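PDB 2C0R: phosphoserine aminotransferase from Bacillus circulans, which catalyses the reversible, pyridoxal-phosphate-dependent transamination between phosphoserine and 3-phosphohydroxypyruvate, and likewise makes phosphohydroxythreonine on the route to pyridoxine phosphate. Local coordinates for residues T79-I84 with G101-K106. The protein carries 1 engineered substitution. Numbering follows the deposited sequence.
With PLP (pyridoxal-5'-phosphate), chain C.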
ATOM      1  N   THR A  79       9.685   4.237  -2.125  1.00 11.90           N
ATOM      2  CA  THR A  79       9.403   5.426  -1.355  1.00 11.87           C
ATOM      3  C   THR A  79      10.451   5.623  -0.272  1.00 10.94           C
ATOM      4  O   THR A  79      10.786   6.765   0.044  1.00 13.06           O
ATOM      5  CB  THR A  79       8.006   5.260  -0.720  1.00 13.79           C
ATOM      6  OG1 THR A  79       7.112   5.418  -1.827  1.00 14.61           O
ATOM      7  CG2 THR A  79       7.743   6.331   0.324  1.00 15.99           C
ATOM      8  N   GLN A  80      11.015   4.517   0.246  1.00 11.41           N
ATOM      9  CA  GLN A  80      12.098   4.690   1.214  1.00 11.45           C
ATOM     10  C   GLN A  80      13.335   5.340   0.611  1.00 12.00           C
ATOM     11  O   GLN A  80      14.035   6.084   1.312  1.00 12.06           O
ATOM     12  CB  GLN A  80      12.508   3.367   1.910  1.00 11.99           C
ATOM     13  CG  GLN A  80      11.305   2.739   2.647  1.00 11.42           C
ATOM     14  CD  GLN A  80      10.880   3.688   3.764  1.00 11.46           C
ATOM     15  OE1 GLN A  80       9.704   4.065   3.785  1.00 15.00           O
ATOM     16  NE2 GLN A  80      11.819   4.041   4.612  1.00 11.63           N
ATOM     17  N   PHE A  81      13.604   5.129  -0.671  1.00 11.74           N
ATOM     18  CA  PHE A  81      14.737   5.803  -1.311  1.00 12.86           C
ATOM     19  C   PHE A  81      14.653   7.322  -1.096  1.00 12.44           C
ATOM     20  O   PHE A  81      15.679   7.959  -0.966  1.00 13.88           O
ATOM     21  CB  PHE A  81      14.723   5.563  -2.810  1.00 11.55           C
ATOM     22  CG  PHE A  81      14.974   4.121  -3.215  1.00 11.88           C
ATOM     23  CD1 PHE A  81      14.645   3.738  -4.513  1.00 12.62           C
ATOM     24  CD2 PHE A  81      15.477   3.191  -2.322  1.00 11.85           C
ATOM     25  CE1 PHE A  81      14.825   2.402  -4.897  1.00 13.26           C
ATOM     26  CE2 PHE A  81      15.713   1.874  -2.735  1.00 12.56           C
ATOM     27  CZ  PHE A  81      15.406   1.515  -4.026  1.00 12.98           C
ATOM     28  N   ALA A  82      13.438   7.864  -1.094  1.00 13.89           N
ATOM     29  CA  ALA A  82      13.204   9.299  -0.845  1.00 14.73           C
ATOM     30  C   ALA A  82      13.094   9.608   0.636  1.00 14.75           C
ATOM     31  O   ALA A  82      13.663  10.589   1.136  1.00 14.20           O
ATOM     32  CB  ALA A  82      11.967   9.751  -1.595  1.00 16.55           C
ATOM     33  N   MET A  83      12.337   8.749   1.314  1.00 13.65           N
ATOM     34  CA  MET A  83      12.115   9.081   2.740  1.00 13.59           C
ATOM     35  C   MET A  83      13.369   9.062   3.598  1.00 13.20           C
ATOM     36  O   MET A  83      13.517   9.865   4.519  1.00 13.60           O
ATOM     37  CB  MET A  83      11.058   8.104   3.232  1.00 14.00           C
ATOM     38  CG  MET A  83      10.461   8.483   4.578  1.00 16.44           C
ATOM     39  SD  MET A  83       9.048   7.366   4.911  1.00 15.37           S
ATOM     40  CE  MET A  83       8.765   7.888   6.635  1.00 16.95           C
ATOM     41  N   ILE A  84      14.317   8.162   3.284  1.00 14.05           N
ATOM     42  CA  ILE A  84      15.580   8.132   4.068  1.00 12.78           C
ATOM     43  C   ILE A  84      16.366   9.449   3.959  1.00 13.96           C
ATOM     44  O   ILE A  84      16.619  10.112   4.998  1.00 15.31           O
ATOM     45  CB  ILE A  84      16.372   6.867   3.625  1.00 13.58           C
ATOM     46  CG1 ILE A  84      15.720   5.587   4.104  1.00 14.49           C
ATOM     47  CG2 ILE A  84      17.839   6.954   4.050  1.00 16.84           C
ATOM     48  CD1 ILE A  84      16.073   4.396   3.235  1.00 15.37           C
ATOM     49  N   GLY A 101      24.954  -1.614  -8.067  1.00 14.75           N
ATOM     50  CA  GLY A 101      24.126  -2.109  -9.175  1.00 14.39           C
ATOM     51  C   GLY A 101      22.828  -1.312  -9.229  1.00 13.85           C
ATOM     52  O   GLY A 101      22.673  -0.161  -8.796  1.00 13.00           O
ATOM     53  N   SER A 102      21.825  -1.949  -9.788  1.00 13.75           N
ATOM     54  CA  SER A 102      20.607  -1.258 -10.183  1.00 13.19           C
ATOM     55  C   SER A 102      19.831  -0.656  -9.048  1.00 12.67           C
ATOM     56  O   SER A 102      19.298   0.474  -9.161  1.00 15.16           O
ATOM     57  CB  SER A 102      19.710  -2.274 -10.913  1.00 16.55           C
ATOM     58  OG  SER A 102      20.328  -2.584 -12.163  1.00 24.79           O
ATOM     59  N   TRP A 103      19.727  -1.393  -7.940  1.00 12.72           N
ATOM     60  CA  TRP A 103      18.904  -0.808  -6.867  1.00 12.09           C
ATOM     61  C   TRP A 103      19.675   0.220  -6.040  1.00 12.86           C
ATOM     62  O   TRP A 103      19.075   1.171  -5.554  1.00 11.59           O
ATOM     63  CB  TRP A 103      18.337  -1.955  -6.037  1.00 13.88           C
ATOM     64  CG  TRP A 103      17.221  -2.629  -6.802  1.00 12.18           C
ATOM     65  CD1 TRP A 103      17.167  -3.907  -7.252  1.00 12.47           C
ATOM     66  CD2 TRP A 103      15.992  -2.006  -7.206  1.00 13.39           C
ATOM     67  NE1 TRP A 103      15.972  -4.132  -7.907  1.00 13.87           N
ATOM     68  CE2 TRP A 103      15.240  -2.979  -7.892  1.00 13.83           C
ATOM     69  CE3 TRP A 103      15.458  -0.717  -7.050  1.00 13.83           C
ATOM     70  CZ2 TRP A 103      13.975  -2.704  -8.422  1.00 14.46           C
ATOM     71  CZ3 TRP A 103      14.196  -0.439  -7.578  1.00 15.86           C
ATOM     72  CH2 TRP A 103      13.472  -1.422  -8.254  1.00 14.88           C
ATOM     73  N   ALA A 104      20.988   0.053  -5.889  1.00 12.12           N
ATOM     74  CA  ALA A 104      21.763   1.107  -5.295  1.00 12.28           C
ATOM     75  C   ALA A 104      21.638   2.369  -6.130  1.00 13.08           C
ATOM     76  O   ALA A 104      21.497   3.463  -5.624  1.00 14.22           O
ATOM     77  CB  ALA A 104      23.229   0.726  -5.292  1.00 14.31           C
ATOM     78  N   SER A 105      21.655   2.202  -7.459  1.00 13.42           N
ATOM     79  CA  SER A 105      21.570   3.383  -8.331  1.00 14.67           C
ATOM     80  C   SER A 105      20.242   4.104  -8.162  1.00 14.76           C
ATOM     81  O   SER A 105      20.174   5.346  -8.189  1.00 15.66           O
ATOM     82  CB  SER A 105      21.749   3.034  -9.808  1.00 14.62           C
ATOM     83  OG  SER A 105      23.085   2.635 -10.062  1.00 16.16           O
ATOM     84  N   LYS A 106      19.158   3.339  -8.017  1.00 12.37           N
ATOM     85  CA  LYS A 106      17.843   3.993  -7.836  1.00 13.73           C
ATOM     86  C   LYS A 106      17.834   4.765  -6.523  1.00 13.84           C
ATOM     87  O   LYS A 106      17.278   5.847  -6.380  1.00 15.51           O
ATOM     88  CB  LYS A 106      16.742   2.932  -7.844  1.00 13.72           C
ATOM     89  CG  LYS A 106      16.469   2.408  -9.252  1.00 15.80           C
ATOM     90  CD  LYS A 106      15.540   3.379  -9.954  1.00 19.47           C
ATOM     91  CE  LYS A 106      14.894   2.781 -11.195  1.00 25.53           C
ATOM     92  NZ  LYS A 106      13.612   2.097 -10.863  1.00 47.65           N
TER
HETATM   93  N1  PLP C 363      15.188  -2.425  -3.703  1.00 11.94           N
HETATM   94  C2  PLP C 363      15.399  -3.722  -4.063  1.00 12.58           C
HETATM   95  C2A PLP C 363      16.712  -4.359  -3.614  1.00 14.06           C
HETATM   96  C3  PLP C 363      14.461  -4.409  -4.776  1.00 11.91           C
HETATM   97  O3  PLP C 363      14.632  -5.722  -5.089  1.00 15.23           O
HETATM   98  C4  PLP C 363      13.259  -3.783  -5.064  1.00 13.49           C
HETATM   99  C4A PLP C 363      12.200  -4.548  -5.860  1.00 19.64           C
HETATM  100  C5  PLP C 363      13.102  -2.447  -4.761  1.00 12.24           C
HETATM  101  C6  PLP C 363      14.017  -1.783  -4.007  1.00 12.66           C
HETATM  102  C5A PLP C 363      11.849  -1.688  -5.221  1.00 13.35           C
HETATM  103  O4P PLP C 363      10.729  -2.076  -4.433  1.00 12.17           O
HETATM  104  P   PLP C 363       9.279  -1.456  -4.665  1.00 11.92           P
HETATM  105  O1P PLP C 363       8.443  -1.980  -3.531  1.00 12.55           O
HETATM  106  O2P PLP C 363       8.853  -1.993  -6.015  1.00 13.17           O
HETATM  107  O3P PLP C 363       9.446   0.022  -4.664  1.00 12.41           O
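One face of the Trp103 indole carries the pyridine ring of PLP, while the benzene side of the same indole meets Phe81 in the phenyl plane, at the rim of that ring. The stack on the cofactor is close and offset: PLP C4 stands 3.5 Å above the indole plane, displaced toward its rim. Trp103 CH2 also lies 3.5 Å from PLP C5A, the methylene that leads to the phosphate. Phe81 and Trp103 cross at about a right angle, with Phe81 CZ 3.8 Å from Trp103 CE3. That same CZ reaches PLP C6 at 3.6 Å and thus touches both the indole and the cofactor. Lys106, one turn further along helix 102-114, supplies aliphatic packing, its CB lying 3.6 Å from Phe81 CE1. With CG anti to the carbonyl carbon (chi1 -75°), the Trp103 indole is carried against one face of the pyridine; Glu152 accepts hydrogen bonds from the Trp103 and Ala104 amides. Phe81 also touches Tyr192 of strand 190-194. An aromatic side chain stacked on the pyridine is a familiar feature of fold-type I aminotransferases, to which the class-V family belongs. Phe81 meets Trp103 and Lys106 through van der Waals contact; the Trp103 stack, with Phe81 CZ against PLP C6, probably limits tilting of the pyridine, whereas Ser78, Thr153, Gln196 and, from the second subunit, Asn238 and Thr239 hydrogen-bond the cofactor.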